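Side-chain contacts in Pgp2 (Campylobacter jejuni subsp. jejuni, PDB 6XJ6), which directs helical cell shape, probably by trimming peptidoglycan as an LD-carboxypeptidase, and binds peptidoglycan in a pocket on its accessory NTF2-like domain: residues A[18-23]-A[157-162]; A[35-40]-A[61-66]; A[39-44]-A[145-150]; A[90-95]-A[132-137]. One frame throughout, in Å; residues are numbered along the deposited sequence. Where two conformers were deposited one is given.

Contact 1. Residues A[18-23]-A[157-162]; sequences ISLGYY and FVMTEE
Met159, Tyr23 and Phe157 bury the most surface here, with Leu20 close behind. The rings of Tyr23 and Phe157 lie nearly parallel (planes at 22°) but slid so far apart that they barely overlap. CE1 of Tyr23 meets CE2 of Phe157 at 3.7 Å, and with so little overlap this is not a full stack. A tyrosine suits the place because its far end is polar: Tyr23 OH donates to Leu20 O (2.7 Å) in the plane of that carbonyl, fixing the ring against the type I turn Ile18 to Gly21, and it also bonds Ser239. Met159 stretches out fully (chi2 174°), which brings SD to 4.0 Å from Leu20 CD2, the two side chains crossing nearly at right angles. Its unbranched thioether lies against the branched end of the leucine. Tyr22 bonds through its backbone to Ile238 in the sheet of the NTF2-like domain, while strand 156-161 belongs to the mixed sheet of the catalytic domain, so this buried apolar contact lies where the two domains meet.

Contact 2. Residues A[35-40]-A[61-66]; sequences TDKILR and GLMGDK
Met63 packs against Thr35 and Lys37, while a water ties Lys37 to Gly61. The packing rests on the flexible thioether: bends at chi2 (-57°) and chi3 (-74°) fold the methionine back, so that its CE comes to 3.3 Å from Thr35 OG1. This is close packing of a methyl on a hydroxyl oxygen, whose own hydrogen bond is with Glu162 O. The sulfur lies further off, 4.1 Å from Lys37 NZ, a loose contact between a polarisable atom and an ammonium group.

The polar part is indirect. Lys37 NZ donates to a water at 2.9 Å, and that water donates in turn to Gly61 O, also at 2.9 Å; the direct gap between NZ and the carbonyl is too wide for a bond. A long lysine suits the spot because the same nitrogen also reaches Lys34 O and Thr60 OG1. Water, carbonyl and hydroxyl are all neutral oxygens, so the ammonium charge is probably eased by dipoles, and the water bridge links the turn before strand 38-45 to the 61-66 loop.

Contact 3. Residues A[39-44]-A[145-150]; sequences LRVYSY and EKFAQV
Val41 carries this strand-to-helix contact, each of its two methyls touching a different residue of the helix. Two kinds of contact occur, both apolar, and no hydrogen bond crosses.

The first is aliphatic against aromatic. Phe147 has its CG anti to the backbone N (chi1 179°), a setting that swings the ring from the flank of the helix in toward the strand. Its CE2 then meets Val41 CG2 at 3.6 Å and Leu39 CD2 at 4.0 Å, so one corner of the ring serves two residues spaced two apart on the strand. Both aliphatic side chains cross the phenylalanine at about a right angle. A flat, wide ring suits this place, reaching from the helix flank to two strand residues at once.

The second is aliphatic against aliphatic. Val41 CG1 and Val150 CG1 come within 3.6 Å, the two valines sliding past each other in opposite directions. Two short, beta-branched side chains suit the ordinary helix-to-sheet spacing here, meeting methyl against methyl.

Helix 141-151 runs over the sheet almost along strand 38-45, with the short axes 10.2 Å apart and 25° between their directions. Phe53 of the adjoining strand 48-56 and Phe97 of strand 97-98 both meet Phe147 edge-to-face, while Leu39 also packs on Val30 and Thr32 of strand 27-33, on the other flank of strand 38-45.

Contact 4. Residues A[90-95]-A[132-137]; sequences PYYGPF and KTRGCI
Tyr91 and Tyr92, in the short 3-10 segment 90-92, face Lys132 and Arg134, the latter within the type I' turn Thr133 to Cys136 that Cys136 N closes by bonding Thr133 O at 3.0 Å. Gly135 fits that turn because its positive phi (93°) would crowd a side chain against the preceding carbonyl. Thr133 OG1 ties the two ends of the turn together, donating to Cys136 O at 2.9 Å.

Tyr91 reaches the other loop because its ring is turned opposite the backbone nitrogen (chi1 173°), bringing OH to 3.0 Å from Lys132 O, which lies at the edge of the ring. This bond is weak, and its proton may go to another acceptor. The tyrosines also lean on one another: Tyr91 CD1 stands 3.8 Å above the centre of the Tyr92 ring. Tyr92 OH reaches Arg134 through a water, at 2.6 Å from the hydroxyl; the other leg, to NH2, is so short that its length is doubtful. The ammonium of Lys132 turns away to a salt bridge with Asp129.

Cys136 is the predicted nucleophile, and the Thr-Arg-Gly-Cys sequence matches the S/T-x-G-C signature of YkuD enzymes. Tyr92 packs edge-to-face on His119, the predicted proton donor/acceptor. The contact thus joins two loops beside the probable active site, and its chemistry, one weak bond and a water bridge, points to a light, partly solvent-mediated link.

How the contacts relate
Contacts 2, 3 and 4 lie within the catalytic domain, whereas contact 1 joins its sheet to the N-terminal segment that pairs with the NTF2-like sheet. Contact 4 holds the predicted nucleophile Cys136 itself; Gly61 of contact 2 is about 7 Å from the Cys136 side chain, and the Phe147 side chain of contact 3 about 9 Å from that of His119. Contacts 2 and 3 share Leu39 and Arg40 on strand 38-45, and Leu39 CD1 lies 3.9 Å from Ile137 CG2 of contact 4. Glu162, at the end of contact 1, reaches contact 2 through a probable hydrogen bond of 2.7 Å from Gly64 N to Glu162 OE1. Contacts 1 and 3 meet where Leu20 CD1 packs on Tyr42 CD2, while contacts 1 and 4 do not touch.

Contact 1. Residues A[18-23]-A[157-162]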
loop_
_atom_site.group_PDB
_atom_site.type_symbol
_atom_site.label_atom_id
_atom_site.label_comp_id
_atom_site.label_asym_id
_atom_site.label_seq_id
_atom_site.Cartn_x
_atom_site.Cartn_y
_atom_site.Cartn_z
ATOM N N ILE A 18 8.043 -11.901 -7.109
ATOM C CA ILE A 18 7.253 -11.189 -6.117
ATOM C C ILE A 18 7.912 -9.869 -5.719
ATOM O O ILE A 18 7.535 -9.264 -4.713
ATOM C CB ILE A 18 6.931 -12.070 -4.899
ATOM C CG1 ILE A 18 8.180 -12.768 -4.336
ATOM C CG2 ILE A 18 5.896 -13.114 -5.285
ATOM C CD1 ILE A 18 9.251 -11.859 -3.767
ATOM N N SER A 19 8.874 -9.396 -6.513
ATOM C CA SER A 19 9.675 -8.237 -6.122
ATOM C C SER A 19 8.838 -6.971 -5.963
ATOM O O SER A 19 9.218 -6.076 -5.197
ATOM C CB SER A 19 10.797 -8.017 -7.140
ATOM O OG SER A 19 10.281 -7.716 -8.425
ATOM N N LEU A 20 7.728 -6.854 -6.692
ATOM C CA LEU A 20 6.816 -5.726 -6.528
ATOM C C LEU A 20 5.568 -6.104 -5.746
ATOM O O LEU A 20 4.596 -5.336 -5.732
ATOM C CB LEU A 20 6.434 -5.138 -7.884
ATOM C CG LEU A 20 7.606 -4.612 -8.710
ATOM C CD1 LEU A 20 7.118 -4.077 -10.047
ATOM C CD2 LEU A 20 8.396 -3.545 -7.952
ATOM N N GLY A 21 5.587 -7.249 -5.082
ATOM C CA GLY A 21 4.462 -7.747 -4.319
ATOM C C GLY A 21 4.001 -9.109 -4.810
ATOM O O GLY A 21 4.362 -9.577 -5.888
ATOM N N TYR A 22 3.167 -9.726 -3.979
ATOM C CA TYR A 22 2.544 -11.017 -4.246
ATOM C C TYR A 22 1.040 -10.777 -4.221
ATOM O O TYR A 22 0.497 -10.360 -3.191
ATOM C CB TYR A 22 2.973 -11.998 -3.156
ATOM C CG TYR A 22 2.502 -13.434 -3.259
ATOM C CD1 TYR A 22 2.573 -14.143 -4.448
ATOM C CD2 TYR A 22 2.035 -14.097 -2.132
ATOM C CE1 TYR A 22 2.162 -15.464 -4.514
ATOM C CE2 TYR A 22 1.625 -15.414 -2.185
ATOM C CZ TYR A 22 1.690 -16.094 -3.378
ATOM O OH TYR A 22 1.277 -17.410 -3.430
ATOM N N TYR A 23 0.380 -10.999 -5.355
ATOM C CA TYR A 23 -1.005 -10.596 -5.555
ATOM C C TYR A 23 -1.875 -11.796 -5.904
ATOM O O TYR A 23 -1.480 -12.671 -6.682
ATOM C CB TYR A 23 -1.095 -9.540 -6.663
ATOM C CG TYR A 23 -0.263 -8.333 -6.326
ATOM C CD1 TYR A 23 -0.776 -7.333 -5.522
ATOM C CD2 TYR A 23 1.059 -8.217 -6.756
ATOM C CE1 TYR A 23 -0.023 -6.246 -5.172
ATOM C CE2 TYR A 23 1.827 -7.116 -6.407
ATOM C CZ TYR A 23 1.274 -6.138 -5.606
ATOM O OH TYR A 23 1.997 -5.027 -5.222
ATOM N N PHE A 157 -1.960 -0.175 -8.572
ATOM C CA PHE A 157 -1.292 0.330 -7.388
ATOM C C PHE A 157 -0.200 1.322 -7.764
ATOM O O PHE A 157 0.287 1.363 -8.900
ATOM C CB PHE A 157 -0.699 -0.832 -6.585
ATOM C CG PHE A 157 -1.732 -1.746 -6.029
ATOM C CD1 PHE A 157 -2.608 -1.300 -5.056
ATOM C CD2 PHE A 157 -1.850 -3.052 -6.478
ATOM C CE1 PHE A 157 -3.575 -2.132 -4.544
ATOM C CE2 PHE A 157 -2.814 -3.890 -5.960
ATOM C CZ PHE A 157 -3.680 -3.436 -5.000
ATOM N N VAL A 158 0.184 2.125 -6.774
ATOM C CA VAL A 158 1.148 3.201 -6.928
ATOM C C VAL A 158 2.229 2.969 -5.888
ATOM O O VAL A 158 1.944 2.961 -4.686
ATOM C CB VAL A 158 0.479 4.568 -6.719
ATOM C CG1 VAL A 158 1.496 5.707 -6.638
ATOM C CG2 VAL A 158 -0.528 4.809 -7.829
ATOM N N MET A 159 3.455 2.775 -6.347
ATOM C CA MET A 159 4.591 2.507 -5.482
ATOM C C MET A 159 5.613 3.593 -5.779
ATOM O O MET A 159 6.139 3.666 -6.890
ATOM C CB MET A 159 5.140 1.112 -5.780
ATOM C CG MET A 159 6.346 0.728 -4.967
ATOM S SD MET A 159 6.783 -0.988 -5.278
ATOM C CE MET A 159 8.386 -1.058 -4.495
ATOM N N THR A 160 5.858 4.465 -4.806
ATOM C CA THR A 160 6.744 5.603 -4.996
ATOM C C THR A 160 7.919 5.512 -4.039
ATOM O O THR A 160 7.734 5.488 -2.815
ATOM C CB THR A 160 5.990 6.914 -4.830
ATOM O OG1 THR A 160 4.911 6.916 -5.773
ATOM C CG2 THR A 160 6.905 8.097 -5.092
ATOM N N GLU A 161 9.114 5.450 -4.612
ATOM C CA GLU A 161 10.379 5.405 -3.900
ATOM C C GLU A 161 10.995 6.794 -3.838
ATOM O O GLU A 161 10.827 7.613 -4.746
ATOM C CB GLU A 161 11.372 4.507 -4.645
ATOM C CG GLU A 161 10.916 3.094 -4.824
ATOM C CD GLU A 161 11.825 2.284 -5.722
ATOM O OE1 GLU A 161 12.456 2.847 -6.645
ATOM O OE2 GLU A 161 11.896 1.055 -5.514
ATOM N N GLU A 162 11.757 7.039 -2.774
ATOM C CA GLU A 162 12.514 8.281 -2.679
ATOM C C GLU A 162 13.828 8.173 -3.439
ATOM O O GLU A 162 14.115 8.978 -4.329
ATOM C CB GLU A 162 12.793 8.603 -1.211
ATOM C CG GLU A 162 13.573 9.877 -0.976
ATOM C CD GLU A 162 12.738 11.126 -1.106
ATOM O OE1 GLU A 162 13.331 12.218 -0.994
ATOM O OE2 GLU A 162 11.518 11.009 -1.319
#

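Contact 2. Residues A[35-40]-A[61-66]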
loop_
_atom_site.group_PDB
_atom_site.type_symbol
_atom_site.label_atom_id
_atom_site.label_comp_id
_atom_site.label_asym_id
_atom_site.label_seq_id
_atom_site.Cartn_x
_atom_site.Cartn_y
_atom_site.Cartn_z
ATOM N N THR A 35 14.289 10.051 -7.154
ATOM C CA THR A 35 15.661 10.441 -7.468
ATOM C C THR A 35 15.970 10.192 -8.938
ATOM O O THR A 35 16.563 11.045 -9.611
ATOM C CB THR A 35 16.656 9.677 -6.582
ATOM O OG1 THR A 35 16.448 10.009 -5.204
ATOM C CG2 THR A 35 18.090 10.020 -6.955
ATOM N N ASP A 36 15.580 9.021 -9.452
ATOM C CA ASP A 36 15.880 8.669 -10.834
ATOM C C ASP A 36 15.013 9.433 -11.823
ATOM O O ASP A 36 15.367 9.527 -13.003
ATOM C CB ASP A 36 15.664 7.169 -11.047
ATOM C CG ASP A 36 16.559 6.316 -10.173
ATOM O OD1 ASP A 36 17.625 6.806 -9.744
ATOM O OD2 ASP A 36 16.199 5.141 -9.929
ATOM N N LYS A 37 13.885 9.977 -11.367
ATOM C CA LYS A 37 12.905 10.619 -12.243
ATOM C C LYS A 37 12.446 9.665 -13.345
ATOM O O LYS A 37 12.333 10.035 -14.516
ATOM C CB LYS A 37 13.431 11.937 -12.819
ATOM C CG LYS A 37 13.972 12.906 -11.781
ATOM C CD LYS A 37 12.931 13.293 -10.734
ATOM C CE LYS A 37 13.495 14.299 -9.741
ATOM N NZ LYS A 37 12.564 14.552 -8.609
ATOM N N ILE A 38 12.153 8.426 -12.951
ATOM C CA ILE A 38 11.643 7.409 -13.860
ATOM C C ILE A 38 10.331 6.891 -13.298
ATOM O O ILE A 38 10.239 6.592 -12.102
ATOM C CB ILE A 38 12.631 6.240 -14.059
ATOM C CG1 ILE A 38 13.942 6.734 -14.677
ATOM C CG2 ILE A 38 12.004 5.163 -14.955
ATOM C CD1 ILE A 38 15.032 5.667 -14.798
ATOM N N LEU A 39 9.325 6.795 -14.159
ATOM C CA LEU A 39 8.071 6.126 -13.851
ATOM C C LEU A 39 7.913 4.953 -14.807
ATOM O O LEU A 39 8.105 5.102 -16.021
ATOM C CB LEU A 39 6.882 7.087 -13.983
ATOM C CG LEU A 39 5.492 6.512 -13.675
ATOM C CD1 LEU A 39 4.570 7.612 -13.140
ATOM C CD2 LEU A 39 4.856 5.862 -14.907
ATOM N N ARG A 40 7.589 3.787 -14.255
ATOM C CA ARG A 40 7.339 2.588 -15.039
ATOM C C ARG A 40 6.017 1.989 -14.589
ATOM O O ARG A 40 5.621 2.137 -13.433
ATOM C CB ARG A 40 8.467 1.562 -14.858
ATOM C CG ARG A 40 9.773 1.983 -15.508
ATOM C CD ARG A 40 10.978 1.201 -15.016
ATOM N NE ARG A 40 12.146 1.534 -15.827
ATOM C CZ ARG A 40 13.412 1.381 -15.447
ATOM N NH1 ARG A 40 13.710 0.892 -14.249
ATOM N NH2 ARG A 40 14.390 1.725 -16.275
ATOM N N GLY A 61 7.177 16.146 -7.429
ATOM C CA GLY A 61 7.309 17.164 -6.421
ATOM C C GLY A 61 8.627 17.026 -5.686
ATOM O O GLY A 61 9.527 16.274 -6.068
ATOM N N LEU A 62 8.722 17.757 -4.582
ATOM C CA LEU A 62 9.980 17.895 -3.872
ATOM C C LEU A 62 10.380 16.599 -3.177
ATOM O O LEU A 62 9.552 15.730 -2.858
ATOM C CB LEU A 62 9.879 19.001 -2.823
ATOM C CG LEU A 62 9.573 20.410 -3.339
ATOM C CD1 LEU A 62 9.631 21.405 -2.195
ATOM C CD2 LEU A 62 10.534 20.815 -4.443
ATOM N N MET A 63 11.685 16.486 -2.945
ATOM C CA MET A 63 12.245 15.374 -2.203
ATOM C C MET A 63 11.863 15.473 -0.729
ATOM O O MET A 63 11.483 16.534 -0.216
ATOM C CB MET A 63 13.767 15.357 -2.342
ATOM C CG MET A 63 14.249 15.303 -3.795
ATOM S SD MET A 63 13.618 13.891 -4.738
ATOM C CE MET A 63 14.598 12.553 -4.057
ATOM N N GLY A 64 11.982 14.342 -0.049
ATOM C CA GLY A 64 11.585 14.229 1.334
ATOM C C GLY A 64 10.210 13.603 1.484
ATOM O O GLY A 64 9.386 13.600 0.569
ATOM N N ASP A 65 9.979 13.063 2.678
ATOM C CA ASP A 65 8.708 12.461 3.053
ATOM C C ASP A 65 7.629 13.541 3.156
ATOM O O ASP A 65 7.804 14.536 3.865
ATOM C CB ASP A 65 8.921 11.787 4.415
ATOM C CG ASP A 65 7.753 10.925 4.861
ATOM O OD1 ASP A 65 7.236 10.122 4.055
ATOM O OD2 ASP A 65 7.383 11.033 6.055
ATOM N N LYS A 66 6.517 13.361 2.440
ATOM C CA LYS A 66 5.411 14.307 2.560
ATOM C C LYS A 66 4.792 14.219 3.946
ATOM O O LYS A 66 4.615 13.131 4.499
ATOM C CB LYS A 66 4.321 14.056 1.511
ATOM C CG LYS A 66 3.182 15.106 1.602
ATOM C CD LYS A 66 2.176 15.022 0.458
ATOM C CE LYS A 66 1.075 16.083 0.598
ATOM N NZ LYS A 66 1.577 17.481 0.447
HETATM O O HOH W 1 12.355 16.535 -6.525
#

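Contact 3. Residues A[39-44]-A[145-150]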
loop_
_atom_site.group_PDB
_atom_site.type_symbol
_atom_site.label_atom_id
_atom_site.label_comp_id
_atom_site.label_asym_id
_atom_site.label_seq_id
_atom_site.Cartn_x
_atom_site.Cartn_y
_atom_site.Cartn_z
ATOM N N LEU A 39 9.325 6.795 -14.159
ATOM C CA LEU A 39 8.071 6.126 -13.851
ATOM C C LEU A 39 7.913 4.953 -14.807
ATOM O O LEU A 39 8.105 5.102 -16.021
ATOM C CB LEU A 39 6.882 7.087 -13.983
ATOM C CG LEU A 39 5.492 6.512 -13.675
ATOM C CD1 LEU A 39 4.570 7.612 -13.140
ATOM C CD2 LEU A 39 4.856 5.862 -14.907
ATOM N N ARG A 40 7.589 3.787 -14.255
ATOM C CA ARG A 40 7.339 2.588 -15.039
ATOM C C ARG A 40 6.017 1.989 -14.589
ATOM O O ARG A 40 5.621 2.137 -13.433
ATOM C CB ARG A 40 8.467 1.562 -14.858
ATOM C CG ARG A 40 9.773 1.983 -15.508
ATOM C CD ARG A 40 10.978 1.201 -15.016
ATOM N NE ARG A 40 12.146 1.534 -15.827
ATOM C CZ ARG A 40 13.412 1.381 -15.447
ATOM N NH1 ARG A 40 13.710 0.892 -14.249
ATOM N NH2 ARG A 40 14.390 1.725 -16.275
ATOM N N VAL A 41 5.314 1.348 -15.517
ATOM C CA VAL A 41 4.129 0.569 -15.186
ATOM C C VAL A 41 4.437 -0.889 -15.462
ATOM O O VAL A 41 4.847 -1.252 -16.574
ATOM C CB VAL A 41 2.877 1.021 -15.954
ATOM C CG1 VAL A 41 1.671 0.228 -15.465
ATOM C CG2 VAL A 41 2.633 2.509 -15.763
ATOM N N TYR A 42 4.235 -1.719 -14.451
ATOM C CA TYR A 42 4.455 -3.149 -14.559
ATOM C C TYR A 42 3.137 -3.878 -14.385
ATOM O O TYR A 42 2.349 -3.547 -13.501
ATOM C CB TYR A 42 5.389 -3.634 -13.464
ATOM C CG TYR A 42 6.803 -3.155 -13.604
ATOM C CD1 TYR A 42 7.711 -3.837 -14.404
ATOM C CD2 TYR A 42 7.242 -2.028 -12.923
ATOM C CE1 TYR A 42 9.010 -3.400 -14.525
ATOM C CE2 TYR A 42 8.539 -1.590 -13.040
ATOM C CZ TYR A 42 9.419 -2.278 -13.839
ATOM O OH TYR A 42 10.720 -1.840 -13.957
ATOM N N SER A 43 2.892 -4.860 -15.248
ATOM C CA SER A 43 1.791 -5.787 -15.057
ATOM C C SER A 43 2.300 -7.005 -14.299
ATOM O O SER A 43 3.416 -7.475 -14.532
ATOM C CB SER A 43 1.213 -6.223 -16.404
ATOM O OG SER A 43 2.185 -6.896 -17.179
ATOM N N TYR A 44 1.478 -7.500 -13.380
ATOM C CA TYR A 44 1.763 -8.712 -12.626
ATOM C C TYR A 44 0.690 -9.721 -12.983
ATOM O O TYR A 44 -0.500 -9.439 -12.822
ATOM C CB TYR A 44 1.709 -8.416 -11.128
ATOM C CG TYR A 44 1.860 -9.619 -10.217
ATOM C CD1 TYR A 44 0.782 -10.448 -9.941
ATOM C CD2 TYR A 44 3.074 -9.904 -9.607
ATOM C CE1 TYR A 44 0.917 -11.535 -9.095
ATOM C CE2 TYR A 44 3.215 -10.981 -8.758
ATOM C CZ TYR A 44 2.135 -11.791 -8.504
ATOM O OH TYR A 44 2.281 -12.863 -7.655
ATOM N N GLU A 145 -1.586 9.123 -23.376
ATOM C CA GLU A 145 -2.514 8.177 -23.984
ATOM C C GLU A 145 -2.039 6.747 -23.777
ATOM O O GLU A 145 -2.840 5.863 -23.452
ATOM C CB GLU A 145 -2.696 8.479 -25.473
ATOM C CG GLU A 145 -3.527 9.722 -25.752
ATOM C CD GLU A 145 -4.944 9.611 -25.220
ATOM O OE1 GLU A 145 -5.356 8.493 -24.838
ATOM O OE2 GLU A 145 -5.645 10.644 -25.180
ATOM N N LYS A 146 -0.734 6.503 -23.935
ATOM C CA LYS A 146 -0.214 5.159 -23.707
ATOM C C LYS A 146 -0.340 4.767 -22.243
ATOM O O LYS A 146 -0.739 3.641 -21.928
ATOM C CB LYS A 146 1.240 5.053 -24.166
ATOM C CG LYS A 146 1.843 3.670 -23.884
ATOM C CD LYS A 146 3.257 3.498 -24.427
ATOM C CE LYS A 146 3.785 2.098 -24.104
ATOM N NZ LYS A 146 5.121 1.816 -24.706
ATOM N N PHE A 147 -0.007 5.681 -21.330
ATOM C CA PHE A 147 -0.197 5.404 -19.912
ATOM C C PHE A 147 -1.651 5.035 -19.621
ATOM O O PHE A 147 -1.931 4.053 -18.921
ATOM C CB PHE A 147 0.236 6.617 -19.087
ATOM C CG PHE A 147 0.059 6.431 -17.611
ATOM C CD1 PHE A 147 -1.111 6.822 -16.983
ATOM C CD2 PHE A 147 1.056 5.845 -16.852
ATOM C CE1 PHE A 147 -1.288 6.639 -15.627
ATOM C CE2 PHE A 147 0.893 5.662 -15.500
ATOM C CZ PHE A 147 -0.284 6.058 -14.879
ATOM N N ALA A 148 -2.594 5.810 -20.166
ATOM C CA ALA A 148 -4.008 5.554 -19.913
ATOM C C ALA A 148 -4.423 4.182 -20.425
ATOM O O ALA A 148 -5.184 3.471 -19.760
ATOM C CB ALA A 148 -4.859 6.643 -20.561
ATOM N N GLN A 149 -3.931 3.795 -21.607
ATOM C CA GLN A 149 -4.269 2.492 -22.165
ATOM C C GLN A 149 -3.742 1.364 -21.287
ATOM O O GLN A 149 -4.409 0.337 -21.118
ATOM C CB GLN A 149 -3.702 2.381 -23.579
ATOM C CG GLN A 149 -4.342 3.334 -24.573
ATOM C CD GLN A 149 -3.645 3.327 -25.920
ATOM O OE1 GLN A 149 -2.594 2.707 -26.087
ATOM N NE2 GLN A 149 -4.231 4.018 -26.892
ATOM N N VAL A 150 -2.552 1.539 -20.707
ATOM C CA VAL A 150 -1.948 0.467 -19.921
ATOM C C VAL A 150 -2.678 0.268 -18.599
ATOM O O VAL A 150 -2.748 -0.855 -18.089
ATOM C CB VAL A 150 -0.440 0.724 -19.719
ATOM C CG1 VAL A 150 0.144 -0.205 -18.659
ATOM C CG2 VAL A 150 0.307 0.561 -21.035
#

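Contact 4. Residues A[90-95]-A[132-137]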
loop_
_atom_site.group_PDB
_atom_site.type_symbol
_atom_site.label_atom_id
_atom_site.label_comp_id
_atom_site.label_asym_id
_atom_site.label_seq_id
_atom_site.Cartn_x
_atom_site.Cartn_y
_atom_site.Cartn_z
ATOM N N PRO A 90 -6.908 23.170 -18.223
ATOM C CA PRO A 90 -5.841 22.704 -19.122
ATOM C C PRO A 90 -4.466 22.707 -18.491
ATOM O O PRO A 90 -3.521 22.192 -19.103
ATOM C CB PRO A 90 -5.908 23.694 -20.292
ATOM C CG PRO A 90 -6.442 24.937 -19.684
ATOM C CD PRO A 90 -7.432 24.485 -18.640
ATOM N N TYR A 91 -4.320 23.281 -17.297
ATOM C CA TYR A 91 -3.034 23.263 -16.619
ATOM C C TYR A 91 -2.543 21.840 -16.397
ATOM O O TYR A 91 -1.332 21.597 -16.384
ATOM C CB TYR A 91 -3.151 23.992 -15.282
ATOM C CG TYR A 91 -1.909 23.886 -14.441
ATOM C CD1 TYR A 91 -1.803 22.924 -13.447
ATOM C CD2 TYR A 91 -0.837 24.742 -14.644
ATOM C CE1 TYR A 91 -0.668 22.816 -12.677
ATOM C CE2 TYR A 91 0.305 24.642 -13.878
ATOM C CZ TYR A 91 0.383 23.675 -12.898
ATOM O OH TYR A 91 1.513 23.569 -12.128
ATOM N N TYR A 92 -3.459 20.891 -16.231
ATOM C CA TYR A 92 -3.101 19.518 -15.889
ATOM C C TYR A 92 -2.874 18.636 -17.106
ATOM O O TYR A 92 -2.581 17.446 -16.941
ATOM C CB TYR A 92 -4.189 18.897 -15.010
ATOM C CG TYR A 92 -4.370 19.631 -13.701
ATOM C CD1 TYR A 92 -3.457 19.477 -12.669
ATOM C CD2 TYR A 92 -5.438 20.497 -13.509
ATOM C CE1 TYR A 92 -3.610 20.152 -11.472
ATOM C CE2 TYR A 92 -5.599 21.173 -12.324
ATOM C CZ TYR A 92 -4.685 20.998 -11.307
ATOM O OH TYR A 92 -4.843 21.674 -10.123
ATOM N N GLY A 93 -2.980 19.181 -18.312
ATOM C CA GLY A 93 -2.889 18.378 -19.506
ATOM C C GLY A 93 -4.232 17.784 -19.882
ATOM O O GLY A 93 -5.289 18.297 -19.507
ATOM N N PRO A 94 -4.218 16.675 -20.627
ATOM C CA PRO A 94 -5.483 16.147 -21.165
ATOM C C PRO A 94 -6.362 15.460 -20.135
ATOM O O PRO A 94 -7.584 15.409 -20.318
ATOM C CB PRO A 94 -5.019 15.172 -22.253
ATOM C CG PRO A 94 -3.668 14.727 -21.794
ATOM C CD PRO A 94 -3.052 15.913 -21.102
ATOM N N PHE A 95 -5.781 14.923 -19.066
ATOM C CA PHE A 95 -6.539 14.205 -18.050
ATOM C C PHE A 95 -5.599 13.813 -16.921
ATOM O O PHE A 95 -4.397 14.086 -16.993
ATOM C CB PHE A 95 -7.247 12.969 -18.631
ATOM C CG PHE A 95 -6.395 12.136 -19.556
ATOM C CD1 PHE A 95 -6.591 12.184 -20.925
ATOM C CD2 PHE A 95 -5.418 11.289 -19.057
ATOM C CE1 PHE A 95 -5.820 11.417 -21.785
ATOM C CE2 PHE A 95 -4.646 10.510 -19.912
ATOM C CZ PHE A 95 -4.850 10.573 -21.278
ATOM N N LYS A 132 6.189 23.192 -8.869
ATOM C CA LYS A 132 4.896 23.569 -9.433
ATOM C C LYS A 132 3.860 22.447 -9.413
ATOM O O LYS A 132 2.658 22.732 -9.498
ATOM C CB LYS A 132 5.089 24.070 -10.869
ATOM C CG LYS A 132 5.644 25.483 -10.916
ATOM C CD LYS A 132 6.368 25.791 -12.211
ATOM C CE LYS A 132 6.900 27.224 -12.207
ATOM N NZ LYS A 132 7.647 27.559 -10.953
ATOM N N THR A 133 4.277 21.196 -9.283
ATOM C CA THR A 133 3.313 20.104 -9.324
ATOM C C THR A 133 2.571 19.923 -8.010
ATOM O O THR A 133 1.617 19.140 -7.969
ATOM C CB THR A 133 3.990 18.773 -9.687
ATOM O OG1 THR A 133 4.822 18.337 -8.605
ATOM C CG2 THR A 133 4.820 18.901 -10.958
ATOM N N ARG A 134 2.970 20.624 -6.949
ATOM C CA ARG A 134 2.376 20.448 -5.622
ATOM C C ARG A 134 2.350 18.975 -5.215
ATOM O O ARG A 134 1.406 18.491 -4.588
ATOM C CB ARG A 134 0.994 21.098 -5.535
ATOM C CG ARG A 134 1.012 22.597 -5.796
ATOM C CD ARG A 134 -0.284 23.253 -5.351
ATOM N NE ARG A 134 -1.447 22.588 -5.929
ATOM C CZ ARG A 134 -2.693 22.719 -5.480
ATOM N NH1 ARG A 134 -2.959 23.493 -4.433
ATOM N NH2 ARG A 134 -3.681 22.070 -6.083
ATOM N N GLY A 135 3.406 18.252 -5.578
ATOM C CA GLY A 135 3.549 16.858 -5.219
ATOM C C GLY A 135 3.038 15.878 -6.250
ATOM O O GLY A 135 3.259 14.668 -6.105
ATOM N N CYS A 136 2.364 16.355 -7.284
ATOM C CA CYS A 136 1.905 15.483 -8.348
ATOM C C CYS A 136 3.078 15.016 -9.206
ATOM O O CYS A 136 4.186 15.560 -9.154
ATOM C CB CYS A 136 0.892 16.222 -9.218
ATOM S SG CYS A 136 -0.675 16.525 -8.401
ATOM N N ILE A 137 2.816 13.984 -10.002
ATOM C CA ILE A 137 3.779 13.421 -10.940
ATOM C C ILE A 137 3.286 13.759 -12.336
ATOM O O ILE A 137 2.151 13.425 -12.692
ATOM C CB ILE A 137 3.908 11.903 -10.757
ATOM C CG1 ILE A 137 4.408 11.601 -9.347
ATOM C CG2 ILE A 137 4.844 11.314 -11.815
ATOM C CD1 ILE A 137 4.202 10.161 -8.926
HETATM O O HOH W 2 -3.399 20.817 -8.177
#